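DUF2520 domain-containing protein (Thermotoga maritima, PDB 2I76) is of uncharacterised function but binds NADPH through a Rossmann-like domain, and is probably an NADP-dependent dehydrogenase or reductase. Local coordinates at residues Phe91-Ile96 with Ile152-Lys157; Ile124-Glu129 with Glu143-Lys148. All coordinates share one frame; numbering follows the deposited sequence.

Contact 1: Phe91-Ile96 with Ile152-Lys157; sequences FLSSEI and IPSEKK
F91 and K157 face each other at one end of this contact, their CA atoms 6.0 Å apart, and S93 and S154 at the other, 5.7 Å apart. Neither segment is a strand: 91-96 is a loop running into a 3-10 turn at S94, and 152-157 is a loop in which K156 takes the N-cap position of helix 157-168. At the S93 end, S93 has OG anti to its backbone N (chi1 -176°), and this OG lies 3.1 Å from S154 OG. S93 OG and S94 OG are hydrogen-bonded to the carboxylate of E129, outside the two segments, and S154 OG lies close to the same carboxylate, probably bonded to it. E95, extended beyond CG, brings its carboxylate up beside the S154 side chain, its CD 3.7 Å from S154 CB. K157 runs its aliphatic carbons past the loop backbone, CG 3.3 Å from F91 O and CD 3.7 Å from S93 CA. F91 itself points away, its ring meeting that of H161. The contact joins the loop after strand 85-87 to the loop after strand 149-151, the edge strand of the Rossmann-like mixed sheet within this chain, beside the NADPH pocket, where L92 touches the cofactor-binding D68.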
ATOM      1  N   PHE A  91      10.862  -9.053 -14.912  1.00 21.28           N
ATOM      2  CA  PHE A  91      10.845  -8.207 -16.082  1.00 21.00           C
ATOM      3  C   PHE A  91      11.098  -9.017 -17.334  1.00 21.40           C
ATOM      4  O   PHE A  91      10.274  -9.039 -18.247  1.00 20.70           O
ATOM      5  CB  PHE A  91      11.909  -7.126 -15.961  1.00 20.82           C
ATOM      6  CG  PHE A  91      11.946  -6.192 -17.128  1.00 21.97           C
ATOM      7  CD1 PHE A  91      10.865  -5.350 -17.393  1.00 21.73           C
ATOM      8  CD2 PHE A  91      13.054  -6.165 -17.978  1.00 22.24           C
ATOM      9  CE1 PHE A  91      10.889  -4.489 -18.479  1.00 22.01           C
ATOM     10  CE2 PHE A  91      13.091  -5.308 -19.066  1.00 21.54           C
ATOM     11  CZ  PHE A  91      12.003  -4.470 -19.321  1.00 22.87           C
ATOM     12  N   LEU A  92      12.250  -9.686 -17.356  1.00 21.75           N
ATOM     13  CA  LEU A  92      12.674 -10.501 -18.492  1.00 22.31           C
ATOM     14  C   LEU A  92      11.740 -11.674 -18.754  1.00 24.38           C
ATOM     15  O   LEU A  92      11.067 -12.175 -17.844  1.00 24.81           O
ATOM     16  CB  LEU A  92      14.109 -11.009 -18.280  1.00 21.70           C
ATOM     17  CG  LEU A  92      15.221  -9.951 -18.230  1.00 21.34           C
ATOM     18  CD1 LEU A  92      16.501 -10.517 -17.620  1.00 19.88           C
ATOM     19  CD2 LEU A  92      15.463  -9.424 -19.626  1.00 18.27           C
ATOM     20  N   SER A  93      11.716 -12.110 -20.012  1.00 25.56           N
ATOM     21  CA  SER A  93      10.866 -13.206 -20.452  1.00 26.30           C
ATOM     22  C   SER A  93      11.649 -14.489 -20.702  1.00 27.66           C
ATOM     23  O   SER A  93      12.856 -14.460 -20.952  1.00 25.80           O
ATOM     24  CB  SER A  93      10.157 -12.802 -21.743  1.00 26.84           C
ATOM     25  OG  SER A  93       9.244 -13.795 -22.153  1.00 31.43           O
ATOM     26  N   SER A  94      10.948 -15.614 -20.626  1.00 30.34           N
ATOM     27  CA  SER A  94      11.554 -16.915 -20.891  1.00 34.07           C
ATOM     28  C   SER A  94      12.253 -16.835 -22.250  1.00 38.34           C
ATOM     29  O   SER A  94      13.398 -17.268 -22.405  1.00 41.31           O
ATOM     30  CB  SER A  94      10.476 -17.985 -20.970  1.00 33.73           C
ATOM     31  OG  SER A  94       9.589 -17.714 -22.051  1.00 31.94           O
ATOM     32  N   GLU A  95      11.534 -16.282 -23.231  1.00 39.74           N
ATOM     33  CA  GLU A  95      12.027 -16.114 -24.591  1.00 39.66           C
ATOM     34  C   GLU A  95      13.451 -15.598 -24.690  1.00 39.26           C
ATOM     35  O   GLU A  95      14.081 -15.720 -25.736  1.00 39.98           O
ATOM     36  CB  GLU A  95      11.121 -15.163 -25.367  1.00 41.47           C
ATOM     37  CG  GLU A  95       9.961 -15.838 -26.067  1.00 45.52           C
ATOM     38  CD  GLU A  95       9.114 -14.850 -26.844  1.00 47.08           C
ATOM     39  OE1 GLU A  95       9.702 -14.013 -27.563  1.00 48.45           O
ATOM     40  OE2 GLU A  95       7.868 -14.913 -26.742  1.00 49.00           O
ATOM     41  N   ILE A  96      13.965 -15.008 -23.622  1.00 38.72           N
ATOM     42  CA  ILE A  96      15.323 -14.498 -23.679  1.00 40.11           C
ATOM     43  C   ILE A  96      16.293 -15.667 -23.875  1.00 39.29           C
ATOM     44  O   ILE A  96      17.453 -15.468 -24.232  1.00 39.16           O
ATOM     45  CB  ILE A  96      15.680 -13.710 -22.392  1.00 40.35           C
ATOM     46  CG1 ILE A  96      17.033 -13.013 -22.569  1.00 41.61           C
ATOM     47  CG2 ILE A  96      15.704 -14.639 -21.190  1.00 41.00           C
ATOM     48  CD1 ILE A  96      17.473 -12.175 -21.370  1.00 41.83           C
ATOM     49  N   ILE A 152       0.842 -15.492 -18.405  1.00 35.58           N
ATOM     50  CA  ILE A 152       0.856 -14.242 -19.138  1.00 36.50           C
ATOM     51  C   ILE A 152       1.698 -14.414 -20.397  1.00 36.23           C
ATOM     52  O   ILE A 152       2.740 -15.056 -20.364  1.00 37.64           O
ATOM     53  CB  ILE A 152       1.432 -13.115 -18.224  1.00 36.28           C
ATOM     54  CG1 ILE A 152       2.099 -12.032 -19.058  1.00 38.48           C
ATOM     55  CG2 ILE A 152       2.443 -13.681 -17.246  1.00 34.26           C
ATOM     56  CD1 ILE A 152       2.767 -10.975 -18.214  1.00 40.14           C
ATOM     57  N   PRO A 153       1.258 -13.848 -21.531  1.00 38.18           N
ATOM     58  CA  PRO A 153       2.092 -14.035 -22.723  1.00 40.46           C
ATOM     59  C   PRO A 153       3.472 -13.419 -22.536  1.00 43.06           C
ATOM     60  O   PRO A 153       3.636 -12.482 -21.745  1.00 43.87           O
ATOM     61  CB  PRO A 153       1.286 -13.340 -23.820  1.00 39.13           C
ATOM     62  CG  PRO A 153       0.595 -12.225 -23.066  1.00 37.59           C
ATOM     63  CD  PRO A 153       0.143 -12.919 -21.797  1.00 37.45           C
ATOM     64  N   SER A 154       4.463 -13.945 -23.254  1.00 45.15           N
ATOM     65  CA  SER A 154       5.832 -13.425 -23.169  1.00 46.71           C
ATOM     66  C   SER A 154       5.918 -11.965 -23.634  1.00 47.86           C
ATOM     67  O   SER A 154       6.803 -11.207 -23.212  1.00 47.37           O
ATOM     68  CB  SER A 154       6.784 -14.272 -24.021  1.00 47.37           C
ATOM     69  OG  SER A 154       7.031 -15.536 -23.436  1.00 47.70           O
ATOM     70  N   GLU A 155       4.996 -11.576 -24.508  1.00 47.54           N
ATOM     71  CA  GLU A 155       4.984 -10.218 -25.029  1.00 47.75           C
ATOM     72  C   GLU A 155       4.176  -9.248 -24.156  1.00 45.38           C
ATOM     73  O   GLU A 155       3.703  -8.204 -24.619  1.00 44.75           O
ATOM     74  CB  GLU A 155       4.474 -10.247 -26.477  1.00 50.65           C
ATOM     75  CG  GLU A 155       3.388 -11.280 -26.713  1.00 54.65           C
ATOM     76  CD  GLU A 155       1.995 -10.711 -26.528  1.00 56.78           C
ATOM     77  OE1 GLU A 155       1.088 -11.470 -26.109  1.00 57.20           O
ATOM     78  OE2 GLU A 155       1.812  -9.506 -26.819  1.00 56.67           O
ATOM     79  N   LYS A 156       4.041  -9.599 -22.882  1.00 43.26           N
ATOM     80  CA  LYS A 156       3.308  -8.772 -21.936  1.00 42.02           C
ATOM     81  C   LYS A 156       3.935  -8.794 -20.543  1.00 40.23           C
ATOM     82  O   LYS A 156       3.333  -8.344 -19.572  1.00 40.41           O
ATOM     83  CB  LYS A 156       1.855  -9.243 -21.851  1.00 41.95           C
ATOM     84  CG  LYS A 156       1.035  -9.004 -23.100  1.00 41.34           C
ATOM     85  CD  LYS A 156       1.040  -7.546 -23.489  1.00 41.38           C
ATOM     86  CE  LYS A 156      -0.069  -7.273 -24.472  1.00 42.94           C
ATOM     87  NZ  LYS A 156      -1.389  -7.782 -23.944  1.00 42.69           N
ATOM     88  N   LYS A 157       5.152  -9.305 -20.447  1.00 40.15           N
ATOM     89  CA  LYS A 157       5.831  -9.394 -19.167  1.00 39.93           C
ATOM     90  C   LYS A 157       6.286  -8.024 -18.666  1.00 39.93           C
ATOM     91  O   LYS A 157       6.407  -7.813 -17.452  1.00 39.21           O
ATOM     92  CB  LYS A 157       7.015 -10.353 -19.286  1.00 40.32           C
ATOM     93  CG  LYS A 157       7.508 -10.879 -17.960  1.00 38.91           C
ATOM     94  CD  LYS A 157       8.132 -12.246 -18.118  1.00 37.40           C
ATOM     95  CE  LYS A 157       8.558 -12.812 -16.772  1.00 37.50           C
ATOM     96  NZ  LYS A 157       7.446 -12.764 -15.797  1.00 35.88           N
TER

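Contact 2: Ile124-Glu129 with Glu143-Lys148; sequences IVFGLE and EEISGK
The first torsions of F126 and S146 turn ring and hydroxyl to each other. In F126, CG stands anti to the carbonyl carbon and beside the backbone N (chi1 -70°), and the end of the ring comes nearer to 143-148 than its root suggests. In S146, OG sits between the backbone N and the carbonyl carbon (chi1 56°), turned to I124. The hydroxyl donates to I124 O over 3.0 Å, coming in tilted from the carbonyl plane, and its oxygen lies 3.2 Å from F126 CE1, oblique to the ring. This bond ties the turn after helix 135-145 to the chain leading into strand 126-128. A second bond runs from F126 N to K148 O, 3.0 Å long and fairly straight at 160°. The same K148 oxygen receives a CA-H...O contact from V125 CA and lies at the edge of the F126 ring, near its plane. I145 CG2 is also at that ring's edge, 3.9 Å from CZ, the two side chains crossing at about a right angle. One face of the ring takes I124 CG2, 3.8 Å above the plane and offset toward the rim. An alanine in place of F126 would probably open a gap beside I145 CG2 and I124 CG2, leaving both methyls without the ring they pack on. At the outer margin V125 CG2 meets K148 CB, beyond which the lysine chain leads away. The contact lies within the beta-alpha-beta unit of strand 126-128, helix 135-145 and strand 149-151, joining its first strand to the helix end. F126 pairs by backbone bonds with F150 of the last strand and packs on P107 of strand 102-107, while I145 reaches F16 and F17 and I124 touches F16, linking the unit to helix 12-19.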
ATOM      1  N   ILE A 124       1.654 -16.703  -2.189  1.00 42.89           N
ATOM      2  CA  ILE A 124       2.567 -16.113  -3.151  1.00 37.76           C
ATOM      3  C   ILE A 124       1.986 -16.348  -4.526  1.00 36.36           C
ATOM      4  O   ILE A 124       2.080 -17.444  -5.068  1.00 36.95           O
ATOM      5  CB  ILE A 124       3.958 -16.768  -3.101  1.00 36.32           C
ATOM      6  CG1 ILE A 124       4.633 -16.456  -1.773  1.00 36.41           C
ATOM      7  CG2 ILE A 124       4.825 -16.250  -4.234  1.00 34.89           C
ATOM      8  CD1 ILE A 124       6.005 -17.090  -1.640  1.00 38.53           C
ATOM      9  N   VAL A 125       1.363 -15.322  -5.087  1.00 34.79           N
ATOM     10  CA  VAL A 125       0.796 -15.445  -6.417  1.00 33.59           C
ATOM     11  C   VAL A 125       1.958 -15.453  -7.402  1.00 33.24           C
ATOM     12  O   VAL A 125       2.813 -14.557  -7.378  1.00 31.78           O
ATOM     13  CB  VAL A 125      -0.130 -14.261  -6.738  1.00 33.73           C
ATOM     14  CG1 VAL A 125      -0.626 -14.362  -8.172  1.00 33.28           C
ATOM     15  CG2 VAL A 125      -1.294 -14.237  -5.768  1.00 34.12           C
ATOM     16  N   PHE A 126       1.995 -16.469  -8.260  1.00 33.10           N
ATOM     17  CA  PHE A 126       3.063 -16.582  -9.248  1.00 32.67           C
ATOM     18  C   PHE A 126       2.739 -16.065 -10.636  1.00 33.51           C
ATOM     19  O   PHE A 126       1.631 -16.225 -11.150  1.00 34.59           O
ATOM     20  CB  PHE A 126       3.531 -18.029  -9.392  1.00 31.56           C
ATOM     21  CG  PHE A 126       4.280 -18.547  -8.208  1.00 31.22           C
ATOM     22  CD1 PHE A 126       3.641 -19.338  -7.260  1.00 32.73           C
ATOM     23  CD2 PHE A 126       5.626 -18.256  -8.044  1.00 30.71           C
ATOM     24  CE1 PHE A 126       4.334 -19.839  -6.166  1.00 33.31           C
ATOM     25  CE2 PHE A 126       6.329 -18.748  -6.958  1.00 32.44           C
ATOM     26  CZ  PHE A 126       5.682 -19.543  -6.014  1.00 33.75           C
ATOM     27  N   GLY A 127       3.736 -15.440 -11.243  1.00 33.89           N
ATOM     28  CA  GLY A 127       3.582 -14.947 -12.591  1.00 33.84           C
ATOM     29  C   GLY A 127       4.360 -15.914 -13.457  1.00 33.52           C
ATOM     30  O   GLY A 127       5.592 -15.871 -13.501  1.00 32.44           O
ATOM     31  N   LEU A 128       3.647 -16.809 -14.125  1.00 34.38           N
ATOM     32  CA  LEU A 128       4.298 -17.782 -14.982  1.00 35.56           C
ATOM     33  C   LEU A 128       4.175 -17.297 -16.416  1.00 36.19           C
ATOM     34  O   LEU A 128       3.386 -16.400 -16.714  1.00 36.80           O
ATOM     35  CB  LEU A 128       3.644 -19.159 -14.823  1.00 34.85           C
ATOM     36  CG  LEU A 128       3.179 -19.518 -13.409  1.00 34.70           C
ATOM     37  CD1 LEU A 128       2.820 -20.985 -13.348  1.00 34.14           C
ATOM     38  CD2 LEU A 128       4.271 -19.204 -12.412  1.00 35.79           C
ATOM     39  N   GLU A 129       4.959 -17.904 -17.295  1.00 37.18           N
ATOM     40  CA  GLU A 129       4.993 -17.555 -18.709  1.00 37.43           C
ATOM     41  C   GLU A 129       6.098 -18.446 -19.275  1.00 39.27           C
ATOM     42  O   GLU A 129       7.286 -18.219 -19.031  1.00 39.85           O
ATOM     43  CB  GLU A 129       5.320 -16.056 -18.850  1.00 34.35           C
ATOM     44  CG  GLU A 129       5.675 -15.552 -20.235  1.00 31.11           C
ATOM     45  CD  GLU A 129       7.150 -15.732 -20.562  1.00 31.37           C
ATOM     46  OE1 GLU A 129       7.475 -16.618 -21.385  1.00 33.00           O
ATOM     47  OE2 GLU A 129       7.988 -15.000 -19.991  1.00 29.09           O
ATOM     48  N   GLU A 143       1.522 -24.666  -8.647  1.00 41.89           N
ATOM     49  CA  GLU A 143       0.367 -25.365  -8.114  1.00 41.65           C
ATOM     50  C   GLU A 143       0.740 -26.035  -6.802  1.00 42.09           C
ATOM     51  O   GLU A 143      -0.082 -26.161  -5.894  1.00 41.89           O
ATOM     52  CB  GLU A 143      -0.117 -26.414  -9.112  1.00 42.25           C
ATOM     53  CG  GLU A 143      -1.595 -26.330  -9.390  1.00 43.46           C
ATOM     54  CD  GLU A 143      -2.404 -26.128  -8.124  1.00 45.53           C
ATOM     55  OE1 GLU A 143      -2.219 -26.906  -7.155  1.00 44.50           O
ATOM     56  OE2 GLU A 143      -3.225 -25.187  -8.103  1.00 46.81           O
ATOM     57  N   GLU A 144       1.991 -26.464  -6.709  1.00 42.39           N
ATOM     58  CA  GLU A 144       2.473 -27.108  -5.499  1.00 43.50           C
ATOM     59  C   GLU A 144       2.768 -26.103  -4.400  1.00 43.02           C
ATOM     60  O   GLU A 144       2.036 -26.023  -3.421  1.00 43.90           O
ATOM     61  CB  GLU A 144       3.733 -27.905  -5.787  1.00 46.59           C
ATOM     62  CG  GLU A 144       3.466 -29.290  -6.315  1.00 50.49           C
ATOM     63  CD  GLU A 144       4.650 -30.201  -6.127  1.00 52.02           C
ATOM     64  OE1 GLU A 144       5.102 -30.353  -4.962  1.00 49.92           O
ATOM     65  OE2 GLU A 144       5.116 -30.759  -7.144  1.00 53.16           O
ATOM     66  N   ILE A 145       3.851 -25.351  -4.567  1.00 41.91           N
ATOM     67  CA  ILE A 145       4.256 -24.336  -3.604  1.00 41.21           C
ATOM     68  C   ILE A 145       3.071 -23.559  -3.002  1.00 40.76           C
ATOM     69  O   ILE A 145       2.977 -23.435  -1.770  1.00 39.97           O
ATOM     70  CB  ILE A 145       5.261 -23.341  -4.248  1.00 40.97           C
ATOM     71  CG1 ILE A 145       6.505 -24.098  -4.747  1.00 41.69           C
ATOM     72  CG2 ILE A 145       5.647 -22.272  -3.247  1.00 40.55           C
ATOM     73  CD1 ILE A 145       7.482 -23.228  -5.540  1.00 41.75           C
ATOM     74  N   SER A 146       2.185 -23.057  -3.879  1.00 43.82           N
ATOM     75  CA  SER A 146       0.994 -22.292  -3.509  1.00 43.42           C
ATOM     76  C   SER A 146       0.090 -22.153  -4.711  1.00 42.71           C
ATOM     77  O   SER A 146       0.393 -21.460  -5.667  1.00 43.26           O
ATOM     78  CB  SER A 146       1.350 -20.915  -2.960  1.00 42.95           C
ATOM     79  OG  SER A 146       2.143 -20.169  -3.860  1.00 43.09           O
ATOM     80  N   GLY A 147      -1.044 -22.827  -4.642  1.00 43.08           N
ATOM     81  CA  GLY A 147      -2.007 -22.827  -5.756  1.00 44.56           C
ATOM     82  C   GLY A 147      -2.588 -21.536  -6.311  1.00 45.60           C
ATOM     83  O   GLY A 147      -3.724 -21.490  -6.808  1.00 45.56           O
ATOM     84  N   LYS A 148      -1.777 -20.486  -6.262  1.00 46.17           N
ATOM     85  CA  LYS A 148      -2.185 -19.207  -6.752  1.00 46.25           C
ATOM     86  C   LYS A 148      -1.161 -18.722  -7.782  1.00 46.01           C
ATOM     87  O   LYS A 148       0.033 -18.602  -7.475  1.00 44.06           O
ATOM     88  CB  LYS A 148      -2.271 -18.252  -5.584  1.00 46.60           C
ATOM     89  CG  LYS A 148      -2.838 -18.923  -4.343  1.00 45.91           C
ATOM     90  CD  LYS A 148      -3.052 -17.898  -3.248  1.00 45.78           C
ATOM     91  CE  LYS A 148      -3.423 -18.552  -1.920  1.00 47.28           C
ATOM     92  NZ  LYS A 148      -3.484 -17.562  -0.795  1.00 46.73           N
TER

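How the contacts relate
The two contacts lie about 16 Å apart between centres and are joined through E129, at the end of the 124-129 segment. Its OE2 is 2.8 Å from S93 OG, a probable hydrogen bond, so the segment that begins against 143-148 in contact 2 ends in the serine cluster of contact 1. In sequence, contact 2 falls wholly between the two halves of contact 1. Strand 149-151 connects them too, leaving K148 and leading into I152. Contact 1 lies closer to the cofactor, with the L92 side chain about 6 Å from a bound NADPH, than contact 2, where the F126 side chain is about 8 Å from one.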